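Side-chain contacts in UPF0311 protein RPA1785 (Rhodopseudomonas palustris, PDB 3C5O), which is of unknown function but folds as an antiparallel beta-barrel of the DUF3237 family, placed in the AOC-barrel clan, with four chains in its assembly: residues Gly138-His143 with Val147-His152; Ala75-Thr78 with Ala82-Tyr85. All blocks are in the same frame, centred on the assembly; numbering follows the deposited sequence.

Interaction 1. Residues Gly138-His143 with Val147-His152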
loop_
_atom_site.group_PDB
_atom_site.type_symbol
_atom_site.label_atom_id
_atom_site.label_comp_id
_atom_site.label_asym_id
_atom_site.label_seq_id
_atom_site.Cartn_x
_atom_site.Cartn_y
_atom_site.Cartn_z
ATOM N N GLY B 138 7.024 7.153 15.893
ATOM C CA GLY B 138 7.612 8.488 15.909
ATOM C C GLY B 138 6.710 9.527 16.542
ATOM O O GLY B 138 5.526 9.561 16.250
ATOM N N SER B 139 7.261 10.372 17.404
ATOM C CA SER B 139 6.521 11.530 17.913
ATOM C C SER B 139 7.226 12.726 17.298
ATOM O O SER B 139 8.454 12.879 17.467
ATOM C CB SER B 139 6.561 11.591 19.433
ATOM O OG SER B 139 5.827 12.696 19.931
ATOM N N ALA B 140 6.489 13.546 16.549
ATOM C CA ALA B 140 7.133 14.553 15.704
ATOM C C ALA B 140 6.746 16.002 16.000
ATOM O O ALA B 140 5.868 16.256 16.824
ATOM C CB ALA B 140 6.968 14.195 14.216
ATOM N N ALA B 141 7.438 16.946 15.361
ATOM C CA ALA B 141 7.164 18.365 15.532
ATOM C C ALA B 141 7.308 19.084 14.190
ATOM O O ALA B 141 8.291 18.870 13.493
ATOM C CB ALA B 141 8.091 18.959 16.562
ATOM N N ARG B 142 6.322 19.906 13.832
ATOM C CA ARG B 142 6.298 20.632 12.556
ATOM C C ARG B 142 6.821 22.030 12.799
ATOM O O ARG B 142 6.248 22.785 13.596
ATOM C CB ARG B 142 4.868 20.768 12.029
ATOM C CG ARG B 142 4.603 20.475 10.540
ATOM C CD ARG B 142 5.742 20.707 9.525
ATOM N NE ARG B 142 5.626 22.008 8.854
ATOM C CZ ARG B 142 5.122 22.216 7.640
ATOM N NH1 ARG B 142 4.672 21.207 6.896
ATOM N NH2 ARG B 142 5.085 23.451 7.161
ATOM N N HIS B 143 7.922 22.365 12.133
ATOM C CA HIS B 143 8.366 23.749 12.048
ATOM C C HIS B 143 8.260 24.225 10.598
ATOM O O HIS B 143 7.888 23.451 9.708
ATOM C CB HIS B 143 9.764 23.898 12.615
ATOM C CG HIS B 143 9.866 23.485 14.053
ATOM N ND1 HIS B 143 10.483 22.315 14.453
ATOM C CD2 HIS B 143 9.405 24.074 15.184
ATOM C CE1 HIS B 143 10.416 22.212 15.770
ATOM N NE2 HIS B 143 9.771 23.269 16.238
ATOM N N VAL B 147 10.894 19.126 9.927
ATOM C CA VAL B 147 10.113 18.222 10.765
ATOM C C VAL B 147 11.097 17.395 11.610
ATOM O O VAL B 147 12.082 16.886 11.082
ATOM C CB VAL B 147 9.216 17.296 9.904
ATOM C CG1 VAL B 147 8.596 16.213 10.763
ATOM C CG2 VAL B 147 8.102 18.117 9.175
ATOM N N VAL B 148 10.838 17.305 12.921
ATOM C CA VAL B 148 11.697 16.630 13.893
ATOM C C VAL B 148 10.951 15.433 14.468
ATOM O O VAL B 148 9.990 15.606 15.203
ATOM C CB VAL B 148 12.072 17.567 15.056
ATOM C CG1 VAL B 148 12.956 16.854 16.101
ATOM C CG2 VAL B 148 12.777 18.810 14.549
ATOM N N ILE B 149 11.409 14.222 14.151
ATOM C CA ILE B 149 10.732 13.001 14.570
ATOM C C ILE B 149 11.600 12.336 15.602
ATOM O O ILE B 149 12.719 11.933 15.300
ATOM C CB ILE B 149 10.639 11.907 13.446
ATOM C CG1 ILE B 149 10.727 12.460 11.988
ATOM C CG2 ILE B 149 9.525 10.861 13.765
ATOM C CD1 ILE B 149 9.560 13.103 11.461
ATOM N N ASP B 150 11.071 12.183 16.802
ATOM C CA ASP B 150 11.724 11.410 17.835
ATOM C C ASP B 150 11.240 9.992 17.701
ATOM O O ASP B 150 10.047 9.721 17.863
ATOM C CB ASP B 150 11.368 11.965 19.201
ATOM C CG ASP B 150 11.926 13.340 19.413
ATOM O OD1 ASP B 150 13.141 13.536 19.186
ATOM O OD2 ASP B 150 11.153 14.233 19.812
ATOM N N VAL B 151 12.166 9.095 17.400
ATOM C CA VAL B 151 11.842 7.707 17.056
ATOM C C VAL B 151 12.006 6.820 18.292
ATOM O O VAL B 151 13.031 6.856 18.967
ATOM C CB VAL B 151 12.728 7.174 15.872
ATOM C CG1 VAL B 151 12.391 5.716 15.531
ATOM C CG2 VAL B 151 12.569 8.053 14.602
ATOM N N HIS B 152 10.983 6.026 18.571
ATOM C CA HIS B 152 10.976 5.148 19.710
ATOM C C HIS B 152 10.849 3.718 19.241
ATOM O O HIS B 152 10.005 3.420 18.408
ATOM C CB HIS B 152 9.801 5.505 20.614
ATOM C CG HIS B 152 9.818 6.930 21.058
ATOM N ND1 HIS B 152 10.414 7.332 22.227
ATOM C CD2 HIS B 152 9.352 8.055 20.469
ATOM C CE1 HIS B 152 10.292 8.638 22.361
ATOM N NE2 HIS B 152 9.656 9.104 21.304
#
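Ile-149 meets Gly-138 and Ala-140 on the face of this antiparallel hairpin that looks into the barrel. Its CG2, anti to the backbone N, lies 3.7 Å from Gly-138 CA; Gly-138 has no side chain on this face, and the methyl packs directly on its CA. CD1 swings the other way along the strand and ends 3.9 Å from Ala-140 CB. Farther along the same face, Arg-142 bends at chi2 and chi3, which brings its CD methylene to 3.5 Å from Val-147 CG2, so the arginine's aliphatic part does the touching. Its NE makes a weak bond to His-143 O.

Outward touches are mostly of side chain on backbone or at longer range. Asp-150 CB sits 3.5 Å from Ser-139 O, and the His-143 ring presents its edge to Val-148, with ND1 4.2 Å from CG2.

Paired backbones set this register. Ser-139 and Asp-150 form a hydrogen-bonded pair, with Ser-139 N to Asp-150 O at 2.9 Å and 165°, and the reverse bond is similarly straight. At Ala-141 and Val-148 the pair is uneven: Val-148 N to Ala-141 O is straight, at 165°, whereas Ala-141 N reaches Val-148 O at 128° and is weak. The same Val-148 O also receives a CA-H contact from Ala-140 CA at 3.1 Å.

Strand 114-122 flanks the hairpin through Phe-115 and Thr-117. Beyond strand 146-154 runs strand 9-27, which closes the barrel and supplies Thr-14 OG1 to Asp-150 OD1. Pro-5 and Leu-7 of the second subunit pack on Asp-150 and Ser-139.

Interaction 2. Residues Ala75-Thr78 with Ala82-Tyr85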
loop_
_atom_site.group_PDB
_atom_site.type_symbol
_atom_site.label_atom_id
_atom_site.label_comp_id
_atom_site.label_asym_id
_atom_site.label_seq_id
_atom_site.Cartn_x
_atom_site.Cartn_y
_atom_site.Cartn_z
ATOM N N ALA B 75 15.391 8.602 2.447
ATOM C CA ALA B 75 16.463 7.720 2.865
ATOM C C ALA B 75 17.464 8.502 3.679
ATOM O O ALA B 75 17.565 9.734 3.553
ATOM C CB ALA B 75 17.132 7.091 1.665
ATOM N N PHE B 76 18.205 7.800 4.530
ATOM C CA PHE B 76 19.396 8.397 5.108
ATOM C C PHE B 76 20.599 7.490 4.979
ATOM O O PHE B 76 20.471 6.269 4.845
ATOM C CB PHE B 76 19.170 8.886 6.553
ATOM C CG PHE B 76 18.881 7.803 7.561
ATOM C CD1 PHE B 76 19.930 7.121 8.213
ATOM C CD2 PHE B 76 17.567 7.511 7.928
ATOM C CE1 PHE B 76 19.668 6.137 9.178
ATOM C CE2 PHE B 76 17.280 6.549 8.905
ATOM C CZ PHE B 76 18.335 5.853 9.537
ATOM N N GLU B 77 21.769 8.115 4.981
ATOM C CA GLU B 77 23.025 7.408 5.004
ATOM C C GLU B 77 23.809 7.691 6.297
ATOM O O GLU B 77 24.046 8.850 6.652
ATOM C CB GLU B 77 23.868 7.780 3.787
ATOM C CG GLU B 77 25.100 6.922 3.669
ATOM C CD GLU B 77 25.904 7.185 2.404
ATOM O OE1 GLU B 77 25.745 8.282 1.804
ATOM O OE2 GLU B 77 26.710 6.286 2.020
ATOM N N THR B 78 24.240 6.629 6.973
ATOM C CA THR B 78 25.022 6.776 8.190
ATOM C C THR B 78 26.516 7.040 7.949
ATOM O O THR B 78 27.046 6.815 6.835
ATOM C CB THR B 78 24.891 5.566 9.083
ATOM O OG1 THR B 78 25.616 4.471 8.505
ATOM C CG2 THR B 78 23.430 5.212 9.285
ATOM N N ALA B 82 25.906 2.812 5.969
ATOM C CA ALA B 82 24.583 2.256 5.719
ATOM C C ALA B 82 23.705 3.250 4.968
ATOM O O ALA B 82 23.738 4.453 5.244
ATOM C CB ALA B 82 23.917 1.892 7.015
ATOM N N VAL B 83 22.925 2.734 4.024
ATOM C CA VAL B 83 21.846 3.486 3.409
ATOM C C VAL B 83 20.568 2.887 3.939
ATOM O O VAL B 83 20.358 1.691 3.837
ATOM C CB VAL B 83 21.902 3.413 1.864
ATOM C CG1 VAL B 83 20.695 4.079 1.238
ATOM C CG2 VAL B 83 23.196 4.071 1.374
ATOM N N VAL B 84 19.738 3.729 4.536
ATOM C CA VAL B 84 18.476 3.310 5.151
ATOM C C VAL B 84 17.334 4.025 4.469
ATOM O O VAL B 84 17.260 5.258 4.467
ATOM C CB VAL B 84 18.416 3.596 6.694
ATOM C CG1 VAL B 84 17.170 2.961 7.306
ATOM C CG2 VAL B 84 19.690 3.047 7.414
ATOM N N TYR B 85 16.458 3.229 3.860
ATOM C CA TYR B 85 15.210 3.716 3.268
ATOM C C TYR B 85 14.129 3.861 4.352
ATOM O O TYR B 85 13.918 2.953 5.159
ATOM C CB TYR B 85 14.813 2.753 2.149
ATOM C CG TYR B 85 13.372 2.835 1.688
ATOM C CD1 TYR B 85 12.826 4.032 1.215
ATOM C CD2 TYR B 85 12.566 1.698 1.694
ATOM C CE1 TYR B 85 11.489 4.104 0.819
ATOM C CE2 TYR B 85 11.263 1.756 1.285
ATOM C CZ TYR B 85 10.722 2.948 0.851
ATOM O OH TYR B 85 9.402 2.957 0.435
#
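Phe-76 and Val-84 form the dense part of this contact, standing side by side on the inward face of an antiparallel hairpin. Val-84 CB lies over one face of the phenyl ring, 3.7 Å from its centroid and 15° off the normal, a CH-pi contact displaced somewhat toward the rim. Val-84 CG2 adds a 3.6 Å approach to Phe-76 CE1. A chi1 of 65° tucks the Phe-76 ring between its own backbone N and carbonyl carbon, which lays it flat against the valine, while Thr-78 CG2 comes to the ring edge in its plane.

Below the ring the backbones are drawn close: Phe-76 N to Val-84 O and Val-84 N to Phe-76 O both measure 2.7 Å, the second nearly straight at 172°. Toward the turn, Thr-78 N donates to Ala-82 O at 2.8 Å, but the amide of Ala-82 goes to the side chain, with N 3.0 Å from Thr-78 OG1. That oxygen also bonds OD1 of the turn residue Asp-80, so one hydroxyl ties the turn to the first residue of segment 82-85.

The other face is looser between side chains. Glu-77 runs out extended: its CG packs 3.2 Å from Ala-82 O but passes Val-83 CG2 at 4.1 Å, these partly exposed side chains crossing at an angle. Ala-75 and Tyr-85 form a non-hydrogen-bonded pair, and Ala-75 CB lies 3.4 Å from Val-84 O, farther from Tyr-85. Arg-120 and Glu-122 of strand 114-122 also cover Tyr-85, as does the third subunit, whose Phe-59 ring meets its own.

Strand 48-62 borders the hairpin at Leu-53 and Ile-48. On the far side of strand 83-93, strand 114-122 places Phe-121 against Val-84, while His-125 and Tyr-128 of the following loop cover Ala-82.

Interactions 1 and 2 are two hairpins of one closed eight-stranded antiparallel barrel, met in series along the chain: 75-78 with 82-85 finishes before 138-143 with 147-152 begins. Their centres are 18 Å apart and their nearest atoms about 8 Å, so neither touches the other. The centre of interaction 1 lies about 6 Å from the centre of the chain, that of interaction 2, next to its turn, about 15 Å. Strand 114-122 bridges them, pairing with strand 83-93 on one side and strand 136-142 on the other. Their outward faces meet different copies, the second subunit at interaction 1 and the third at interaction 2. No active site is known to which either can be tied.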